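PDB 4TPV: platelet inhibitor from Ancylostoma caninum, which inhibits platelet aggregation and the adhesion of resting platelets to fibrinogen and collagen, possibly by binding platelet integrins. Local coordinates for residues Glu17-Leu22 against Thr131-Gln136. Sequence-based numbering, arbitrary orientation.
Sequences EMFTEL and THVVCQ
The phenyl ring of Phe-19 is the one flat group in this contact, and both of its partners on the strand, Cys-135 and Val-133, meet it obliquely. The sulfur SG of Cys-135 lies 4.5 Å from the centroid of the Phe-19 ring, 34° off its normal, a sulfur-aromatic contact. It is displaced toward the ring side formed by CD1 and CE1, and both carbons of Phe-19 are 4.1 Å from SG of Cys-135. Val-133 reaches the far end of the same ring with a single branch: its CG1 approaches CZ of Phe-19 to 3.8 Å, with CE1 slightly farther. CE1 is therefore shared between the disulfide sulfur and the CG1 methyl. With chi1 at 178°, CG1 of Val-133 is anti to the backbone N and extends toward CZ, while CG2, beside the N, stays farther from the ring.

Val-133 and Cys-135, two residues apart, point to the same side of strand 130-138, toward helix 13-34, whereas CB of Val-134 between them points away, and its side chain touches Ala-56 of helix 46-56. The helix stands well back from the strand, with CA of Phe-19 and CA of Cys-135 9.2 Å apart, and the ring bridges that distance. Cys-135 is disulfide-bonded to Cys-122 on the adjacent antiparallel strand 119-127, and the Phe-19 side chain also touches Cys-122 and Leu-11. The sheet between helices 13-34 and 46-56 is consistent with the alpha-beta-alpha sandwich of the CAP superfamily.

All three touching side chains are buried, and they meet without charge or hydrogen bonding. The chemistry is thus hydrophobic and dispersive, with the aromatic ring packed beside a polarisable disulfide sulfur whose position is constrained by its covalent link to the neighbouring strand.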
ATOM      1  N   GLU A  17       4.085 -11.739   1.318  1.00 14.73           N
ATOM      2  CA  GLU A  17       4.531 -11.314   2.634  1.00 14.90           C
ATOM      3  C   GLU A  17       5.540 -10.165   2.532  1.00 12.86           C
ATOM      4  O   GLU A  17       5.461  -9.205   3.296  1.00 12.77           O
ATOM      5  CB  GLU A  17       5.133 -12.506   3.396  1.00 14.34           C
ATOM      6  CG  GLU A  17       5.316 -12.259   4.876  1.00 21.31           C
ATOM      7  CD  GLU A  17       5.763 -13.511   5.615  1.00 34.97           C
ATOM      8  OE1 GLU A  17       6.557 -14.292   5.042  1.00 42.73           O
ATOM      9  OE2 GLU A  17       5.309 -13.724   6.760  1.00 40.52           O
ATOM     10  N   MET A  18       6.459 -10.237   1.574  1.00 10.67           N
ATOM     11  CA  MET A  18       7.439  -9.178   1.390  1.00 10.46           C
ATOM     12  C   MET A  18       6.711  -7.878   1.063  1.00 10.68           C
ATOM     13  O   MET A  18       6.996  -6.858   1.649  1.00 10.57           O
ATOM     14  CB  MET A  18       8.451  -9.525   0.299  1.00 12.01           C
ATOM     15  CG  MET A  18       9.428 -10.627   0.704  1.00 14.69           C
ATOM     16  SD  MET A  18      10.345 -11.190  -0.743  1.00 19.61           S
ATOM     17  CE  MET A  18      11.224 -12.610  -0.066  1.00 13.99           C
ATOM     18  N   PHE A  19       5.730  -7.927   0.172  1.00  9.40           N
ATOM     19  CA  PHE A  19       4.985  -6.714  -0.157  1.00  8.11           C
ATOM     20  C   PHE A  19       4.295  -6.128   1.074  1.00  7.54           C
ATOM     21  O   PHE A  19       4.335  -4.918   1.307  1.00  9.63           O
ATOM     22  CB  PHE A  19       3.938  -7.002  -1.236  1.00 10.75           C
ATOM     23  CG  PHE A  19       4.448  -6.876  -2.647  1.00  9.38           C
ATOM     24  CD1 PHE A  19       4.784  -5.644  -3.173  1.00 13.25           C
ATOM     25  CD2 PHE A  19       4.523  -7.985  -3.466  1.00 13.35           C
ATOM     26  CE1 PHE A  19       5.224  -5.531  -4.493  1.00 15.66           C
ATOM     27  CE2 PHE A  19       4.957  -7.876  -4.777  1.00 12.83           C
ATOM     28  CZ  PHE A  19       5.308  -6.636  -5.292  1.00 11.17           C
ATOM     29  N   THR A  20       3.645  -6.985   1.849  1.00 10.79           N
ATOM     30  CA  THR A  20       2.864  -6.524   2.992  1.00  9.96           C
ATOM     31  C   THR A  20       3.766  -5.922   4.071  1.00 11.60           C
ATOM     32  O   THR A  20       3.490  -4.845   4.588  1.00 13.87           O
ATOM     33  CB  THR A  20       2.049  -7.667   3.588  1.00 16.36           C
ATOM     34  OG1 THR A  20       1.294  -8.295   2.537  1.00 12.28           O
ATOM     35  CG2 THR A  20       1.106  -7.144   4.686  1.00 11.15           C
ATOM     36  N   GLU A  21       4.845  -6.626   4.402  1.00 12.96           N
ATOM     37  CA  GLU A  21       5.766  -6.123   5.420  1.00 12.28           C
ATOM     38  C   GLU A  21       6.417  -4.809   5.015  1.00 11.62           C
ATOM     39  O   GLU A  21       6.595  -3.898   5.852  1.00  9.29           O
ATOM     40  CB  GLU A  21       6.851  -7.158   5.722  1.00 17.47           C
ATOM     41  CG  GLU A  21       7.698  -6.830   6.966  1.00 18.20           C
ATOM     42  CD  GLU A  21       8.772  -5.773   6.736  1.00 24.06           C
ATOM     43  OE1 GLU A  21       9.303  -5.672   5.608  1.00 25.92           O
ATOM     44  OE2 GLU A  21       9.079  -5.034   7.699  1.00 22.13           O
ATOM     45  N   LEU A  22       6.808  -4.705   3.746  1.00 12.91           N
ATOM     46  CA  LEU A  22       7.435  -3.484   3.247  1.00 12.58           C
ATOM     47  C   LEU A  22       6.490  -2.291   3.406  1.00 11.03           C
ATOM     48  O   LEU A  22       6.867  -1.249   3.952  1.00  9.38           O
ATOM     49  CB  LEU A  22       7.837  -3.656   1.787  1.00 12.77           C
ATOM     50  CG  LEU A  22       8.864  -2.661   1.263  1.00 16.00           C
ATOM     51  CD1 LEU A  22      10.189  -2.868   2.019  1.00 12.92           C
ATOM     52  CD2 LEU A  22       9.046  -2.896  -0.231  1.00 17.26           C
ATOM     53  N   THR A 131       8.781  -5.711 -16.880  1.00 11.32           N
ATOM     54  CA  THR A 131       7.982  -6.143 -15.730  1.00  9.91           C
ATOM     55  C   THR A 131       7.073  -5.007 -15.297  1.00 15.14           C
ATOM     56  O   THR A 131       7.523  -3.884 -15.136  1.00 12.33           O
ATOM     57  CB  THR A 131       8.879  -6.587 -14.569  1.00 12.16           C
ATOM     58  OG1 THR A 131       9.732  -7.648 -15.021  1.00 14.78           O
ATOM     59  CG2 THR A 131       8.050  -7.064 -13.376  1.00 13.51           C
ATOM     60  N   HIS A 132       5.787  -5.305 -15.148  1.00 11.54           N
ATOM     61  CA  HIS A 132       4.842  -4.384 -14.527  1.00 10.85           C
ATOM     62  C   HIS A 132       4.463  -4.948 -13.176  1.00 12.87           C
ATOM     63  O   HIS A 132       4.088  -6.112 -13.056  1.00 12.10           O
ATOM     64  CB  HIS A 132       3.566  -4.189 -15.359  1.00 11.86           C
ATOM     65  CG  HIS A 132       3.757  -3.415 -16.632  1.00  9.73           C
ATOM     66  ND1 HIS A 132       2.764  -2.625 -17.165  1.00 14.21           N
ATOM     67  CD2 HIS A 132       4.821  -3.297 -17.465  1.00 12.43           C
ATOM     68  CE1 HIS A 132       3.198  -2.064 -18.281  1.00 15.60           C
ATOM     69  NE2 HIS A 132       4.446  -2.449 -18.482  1.00 13.48           N
ATOM     70  N   VAL A 133       4.591  -4.117 -12.154  1.00  9.50           N
ATOM     71  CA  VAL A 133       4.133  -4.456 -10.831  1.00  8.21           C
ATOM     72  C   VAL A 133       2.955  -3.548 -10.540  1.00 11.97           C
ATOM     73  O   VAL A 133       3.057  -2.326 -10.727  1.00 11.26           O
ATOM     74  CB  VAL A 133       5.221  -4.241  -9.775  1.00  9.75           C
ATOM     75  CG1 VAL A 133       4.670  -4.569  -8.392  1.00 12.21           C
ATOM     76  CG2 VAL A 133       6.447  -5.081 -10.101  1.00 10.33           C
ATOM     77  N   VAL A 134       1.839  -4.124 -10.103  1.00  9.45           N
ATOM     78  CA  VAL A 134       0.638  -3.344  -9.767  1.00  8.22           C
ATOM     79  C   VAL A 134       0.157  -3.744  -8.390  1.00 10.63           C
ATOM     80  O   VAL A 134       0.039  -4.936  -8.097  1.00 10.79           O
ATOM     81  CB  VAL A 134      -0.509  -3.581 -10.788  1.00  8.22           C
ATOM     82  CG1 VAL A 134      -1.794  -2.948 -10.301  1.00  8.11           C
ATOM     83  CG2 VAL A 134      -0.113  -3.081 -12.175  1.00 13.13           C
ATOM     84  N   CYS A 135      -0.113  -2.758  -7.544  1.00  8.17           N
ATOM     85  CA  CYS A 135      -0.757  -3.023  -6.274  1.00  8.25           C
ATOM     86  C   CYS A 135      -2.061  -2.240  -6.204  1.00 10.37           C
ATOM     87  O   CYS A 135      -2.143  -1.097  -6.655  1.00  9.93           O
ATOM     88  CB  CYS A 135       0.147  -2.654  -5.100  1.00  7.19           C
ATOM     89  SG  CYS A 135       1.595  -3.725  -4.845  1.00 10.04           S
ATOM     90  N   GLN A 136      -3.075  -2.893  -5.654  1.00  8.21           N
ATOM     91  CA  GLN A 136      -4.385  -2.311  -5.455  1.00  7.53           C
ATOM     92  C   GLN A 136      -4.624  -2.203  -3.958  1.00  7.63           C
ATOM     93  O   GLN A 136      -4.253  -3.101  -3.185  1.00  8.21           O
ATOM     94  CB  GLN A 136      -5.474  -3.174  -6.131  1.00 10.73           C
ATOM     95  CG  GLN A 136      -5.386  -3.180  -7.651  1.00 12.84           C
ATOM     96  CD  GLN A 136      -6.228  -2.098  -8.285  1.00 19.18           C
ATOM     97  OE1 GLN A 136      -6.906  -1.333  -7.592  1.00 21.04           O
ATOM     98  NE2 GLN A 136      -6.194  -2.023  -9.617  1.00 16.11           N
TER